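Local coordinates for probable cell division protein WhiA (Thermotoga maritima, PDB 3HYI) that probably binds DNA and takes part in cell division and chromosome segregation, pairing a degenerate LAGLIDADG homing-endonuclease domain with a C-terminal helix-turn-helix domain, at residues Glu31-Arg39 / Phe51-Leu62. Residues are numbered along the deposited sequence; the frame is centred on the assembly and turned at random.
Sequences ELLGFIKAR and FSLHSFAASRRL
The ring of Phe-35 has Leu-62 over one face, CD1 standing 3.9 Å above the ring plane and offset toward the rim, while CD2 of Leu-53 lies at its edge. The other methyl of Leu-62, CD2, sits over a face of the Phe-51 ring, whose edge meets the backbone around Ile-36 N. This is the interior of a degenerate LAGLIDADG domain, where helix 25-39, which appears to correspond to the LAGLIDADG helix, packs on strand 48-53 and helix 56-68; helix 108-122 of the second LAGLIDADG-like half also touches Phe-35. Leu-32 CD1 and Ile-36 CG1 both approach Phe-51 CZ obliquely, CG1 at 3.7 Å. At the Glu-31 end, Arg-61 grips Glu-31 side-on, NE to OE1 at 2.9 Å and NH2 to OE2, the two planes only 27° apart. Arg-116 makes a second salt bridge to Glu-31 OE2, and Arg-61 NH1 donates to the carbonyls of Val-18 and Val-20. At the other end, the bend at chi2 (-62°) curls the Arg-39 chain round Ser-52 O, which NH1 reaches at 3.0 Å within the guanidinium plane. NH1 also meets His-54 ND1, in the imidazole plane but tilted from the guanidinium plane, by a bent bond (132°). An alanine here is likely to leave Ser-52 O and His-54 ND1 without this shared donor. Ser-52 N donates to Arg-39 O at 3.2 Å.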
loop_
_atom_site.group_PDB
_atom_site.type_symbol
_atom_site.label_atom_id
_atom_site.label_comp_id
_atom_site.label_asym_id
_atom_site.label_seq_id
_atom_site.Cartn_x
_atom_site.Cartn_y
_atom_site.Cartn_z
ATOM N N GLU A 31 -19.257 21.496 -4.221
ATOM C CA GLU A 31 -19.210 20.218 -3.501
ATOM C C GLU A 31 -20.503 19.422 -3.663
ATOM O O GLU A 31 -20.463 18.198 -3.790
ATOM C CB GLU A 31 -18.908 20.419 -2.016
ATOM C CG GLU A 31 -18.838 19.106 -1.238
ATOM C CD GLU A 31 -18.443 19.285 0.205
ATOM O OE1 GLU A 31 -18.541 18.298 0.960
ATOM O OE2 GLU A 31 -18.046 20.404 0.591
ATOM N N LEU A 32 -21.641 20.114 -3.647
ATOM C CA LEU A 32 -22.938 19.478 -3.886
ATOM C C LEU A 32 -22.987 18.858 -5.281
ATOM O O LEU A 32 -23.478 17.745 -5.450
ATOM C CB LEU A 32 -24.075 20.488 -3.718
ATOM C CG LEU A 32 -25.503 19.943 -3.854
ATOM C CD1 LEU A 32 -25.810 18.925 -2.758
ATOM C CD2 LEU A 32 -26.515 21.082 -3.838
ATOM N N LEU A 33 -22.465 19.578 -6.272
ATOM C CA LEU A 33 -22.386 19.070 -7.641
ATOM C C LEU A 33 -21.585 17.770 -7.692
ATOM O O LEU A 33 -21.919 16.865 -8.455
ATOM C CB LEU A 33 -21.761 20.112 -8.575
ATOM C CG LEU A 33 -21.805 19.785 -10.071
ATOM C CD1 LEU A 33 -23.238 19.855 -10.595
ATOM C CD2 LEU A 33 -20.892 20.720 -10.855
ATOM N N GLY A 34 -20.535 17.687 -6.873
ATOM C CA GLY A 34 -19.763 16.457 -6.711
ATOM C C GLY A 34 -20.627 15.300 -6.243
ATOM O O GLY A 34 -20.548 14.201 -6.788
ATOM N N PHE A 35 -21.447 15.555 -5.225
ATOM C CA PHE A 35 -22.450 14.591 -4.757
ATOM C C PHE A 35 -23.434 14.236 -5.872
ATOM O O PHE A 35 -23.730 13.060 -6.095
ATOM C CB PHE A 35 -23.240 15.156 -3.568
ATOM C CG PHE A 35 -22.597 14.928 -2.225
ATOM C CD1 PHE A 35 -22.943 13.823 -1.456
ATOM C CD2 PHE A 35 -21.682 15.837 -1.710
ATOM C CE1 PHE A 35 -22.366 13.614 -0.203
ATOM C CE2 PHE A 35 -21.102 15.637 -0.458
ATOM C CZ PHE A 35 -21.446 14.522 0.296
ATOM N N ILE A 36 -23.938 15.263 -6.560
ATOM C CA ILE A 36 -24.907 15.082 -7.645
ATOM C C ILE A 36 -24.326 14.266 -8.801
ATOM O O ILE A 36 -24.954 13.314 -9.264
ATOM C CB ILE A 36 -25.414 16.436 -8.195
ATOM C CG1 ILE A 36 -26.266 17.161 -7.150
ATOM C CG2 ILE A 36 -26.233 16.231 -9.469
ATOM C CD1 ILE A 36 -26.712 18.545 -7.581
ATOM N N LYS A 37 -23.135 14.641 -9.262
ATOM C CA LYS A 37 -22.490 13.942 -10.378
ATOM C C LYS A 37 -22.177 12.480 -10.045
ATOM O O LYS A 37 -22.357 11.597 -10.886
ATOM C CB LYS A 37 -21.202 14.658 -10.800
ATOM C CG LYS A 37 -21.402 16.009 -11.490
ATOM C CD LYS A 37 -22.276 15.902 -12.729
ATOM C CE LYS A 37 -22.093 17.106 -13.642
ATOM N NZ LYS A 37 -23.167 17.194 -14.676
ATOM N N ALA A 38 -21.716 12.232 -8.822
ATOM C CA ALA A 38 -21.323 10.886 -8.402
ATOM C C ALA A 38 -22.516 9.989 -8.060
ATOM O O ALA A 38 -22.589 8.849 -8.523
ATOM C CB ALA A 38 -20.366 10.960 -7.215
ATOM N N ARG A 39 -23.442 10.499 -7.251
ATOM C CA ARG A 39 -24.518 9.664 -6.696
ATOM C C ARG A 39 -25.929 10.253 -6.798
ATOM O O ARG A 39 -26.866 9.722 -6.200
ATOM C CB ARG A 39 -24.193 9.331 -5.233
ATOM C CG ARG A 39 -23.020 8.364 -5.056
ATOM C CD ARG A 39 -23.302 7.007 -5.705
ATOM N NE ARG A 39 -22.262 6.018 -5.427
ATOM C CZ ARG A 39 -22.129 5.352 -4.280
ATOM N NH1 ARG A 39 -22.962 5.565 -3.268
ATOM N NH2 ARG A 39 -21.146 4.468 -4.139
ATOM N N PHE A 51 -30.376 11.065 -3.967
ATOM C CA PHE A 51 -29.004 10.672 -3.652
ATOM C C PHE A 51 -28.979 9.273 -3.039
ATOM O O PHE A 51 -29.729 8.987 -2.109
ATOM C CB PHE A 51 -28.373 11.652 -2.662
ATOM C CG PHE A 51 -28.179 13.037 -3.209
ATOM C CD1 PHE A 51 -27.020 13.370 -3.892
ATOM C CD2 PHE A 51 -29.147 14.013 -3.024
ATOM C CE1 PHE A 51 -26.832 14.651 -4.393
ATOM C CE2 PHE A 51 -28.966 15.297 -3.523
ATOM C CZ PHE A 51 -27.806 15.615 -4.209
ATOM N N SER A 52 -28.110 8.414 -3.567
ATOM C CA SER A 52 -27.898 7.072 -3.029
ATOM C C SER A 52 -26.512 7.032 -2.395
ATOM O O SER A 52 -25.514 7.161 -3.097
ATOM C CB SER A 52 -27.996 6.032 -4.146
ATOM O OG SER A 52 -29.217 6.162 -4.855
ATOM N N LEU A 53 -26.451 6.862 -1.076
ATOM C CA LEU A 53 -25.190 6.963 -0.339
ATOM C C LEU A 53 -24.959 5.764 0.576
ATOM O O LEU A 53 -25.839 5.387 1.346
ATOM C CB LEU A 53 -25.171 8.246 0.496
ATOM C CG LEU A 53 -25.303 9.572 -0.262
ATOM C CD1 LEU A 53 -25.402 10.733 0.720
ATOM C CD2 LEU A 53 -24.136 9.787 -1.229
ATOM N N HIS A 54 -23.768 5.176 0.492
ATOM C CA HIS A 54 -23.389 4.053 1.351
ATOM C C HIS A 54 -22.623 4.503 2.596
ATOM O O HIS A 54 -22.296 3.684 3.454
ATOM C CB HIS A 54 -22.564 3.041 0.557
ATOM C CG HIS A 54 -23.320 2.414 -0.572
ATOM N ND1 HIS A 54 -23.498 3.043 -1.784
ATOM C CD2 HIS A 54 -23.958 1.224 -0.668
ATOM C CE1 HIS A 54 -24.206 2.265 -2.583
ATOM N NE2 HIS A 54 -24.497 1.153 -1.930
ATOM N N SER A 55 -22.356 5.803 2.698
ATOM C CA SER A 55 -21.615 6.366 3.823
ATOM C C SER A 55 -22.510 7.267 4.672
ATOM O O SER A 55 -23.241 8.104 4.140
ATOM C CB SER A 55 -20.422 7.162 3.301
ATOM O OG SER A 55 -19.730 7.806 4.354
ATOM N N PHE A 56 -22.449 7.088 5.990
ATOM C CA PHE A 56 -23.144 7.975 6.926
ATOM C C PHE A 56 -22.438 9.321 7.040
ATOM O O PHE A 56 -23.091 10.348 7.211
ATOM C CB PHE A 56 -23.271 7.334 8.310
ATOM C CG PHE A 56 -24.292 6.236 8.370
ATOM C CD1 PHE A 56 -23.901 4.902 8.429
ATOM C CD2 PHE A 56 -25.647 6.535 8.354
ATOM C CE1 PHE A 56 -24.845 3.892 8.481
ATOM C CE2 PHE A 56 -26.594 5.528 8.402
ATOM C CZ PHE A 56 -26.194 4.205 8.463
ATOM N N ALA A 57 -21.110 9.313 6.957
ATOM C CA ALA A 57 -20.335 10.555 6.922
ATOM C C ALA A 57 -20.746 11.396 5.712
ATOM O O ALA A 57 -20.972 12.600 5.835
ATOM C CB ALA A 57 -18.845 10.256 6.876
ATOM N N ALA A 58 -20.845 10.749 4.552
ATOM C CA ALA A 58 -21.305 11.407 3.325
ATOM C C ALA A 58 -22.730 11.949 3.461
ATOM O O ALA A 58 -23.016 13.057 3.018
ATOM C CB ALA A 58 -21.218 10.451 2.144
ATOM N N SER A 59 -23.612 11.169 4.082
ATOM C CA SER A 59 -25.008 11.577 4.280
ATOM C C SER A 59 -25.107 12.818 5.164
ATOM O O SER A 59 -25.883 13.730 4.879
ATOM C CB SER A 59 -25.824 10.437 4.902
ATOM O OG SER A 59 -25.680 9.234 4.166
ATOM N N ARG A 60 -24.316 12.844 6.233
ATOM C CA ARG A 60 -24.277 13.983 7.151
ATOM C C ARG A 60 -23.695 15.242 6.510
ATOM O O ARG A 60 -24.152 16.349 6.790
ATOM C CB ARG A 60 -23.470 13.634 8.398
ATOM C CG ARG A 60 -24.163 12.644 9.306
ATOM C CD ARG A 60 -23.544 12.642 10.687
ATOM N NE ARG A 60 -24.385 11.916 11.632
ATOM C CZ ARG A 60 -24.309 10.612 11.886
ATOM N NH1 ARG A 60 -23.416 9.844 11.274
ATOM N NH2 ARG A 60 -25.141 10.073 12.767
ATOM N N ARG A 61 -22.683 15.070 5.665
ATOM C CA ARG A 61 -22.116 16.188 4.920
ATOM C C ARG A 61 -23.141 16.778 3.958
ATOM O O ARG A 61 -23.260 17.998 3.851
ATOM C CB ARG A 61 -20.870 15.749 4.143
ATOM C CG ARG A 61 -20.142 16.886 3.438
ATOM C CD ARG A 61 -19.558 17.865 4.436
ATOM N NE ARG A 61 -18.807 18.937 3.790
ATOM C CZ ARG A 61 -18.328 20.007 4.413
ATOM N NH1 ARG A 61 -18.523 20.168 5.716
ATOM N NH2 ARG A 61 -17.662 20.927 3.726
ATOM N N LEU A 62 -23.867 15.907 3.261
ATOM C CA LEU A 62 -24.912 16.340 2.335
ATOM C C LEU A 62 -25.975 17.158 3.056
ATOM O O LEU A 62 -26.441 18.170 2.532
ATOM C CB LEU A 62 -25.560 15.133 1.648
ATOM C CG LEU A 62 -26.630 15.422 0.592
ATOM C CD1 LEU A 62 -26.053 16.236 -0.561
ATOM C CD2 LEU A 62 -27.262 14.128 0.084
HETATM O O HOH W 1 -29.626 8.031 -6.792
#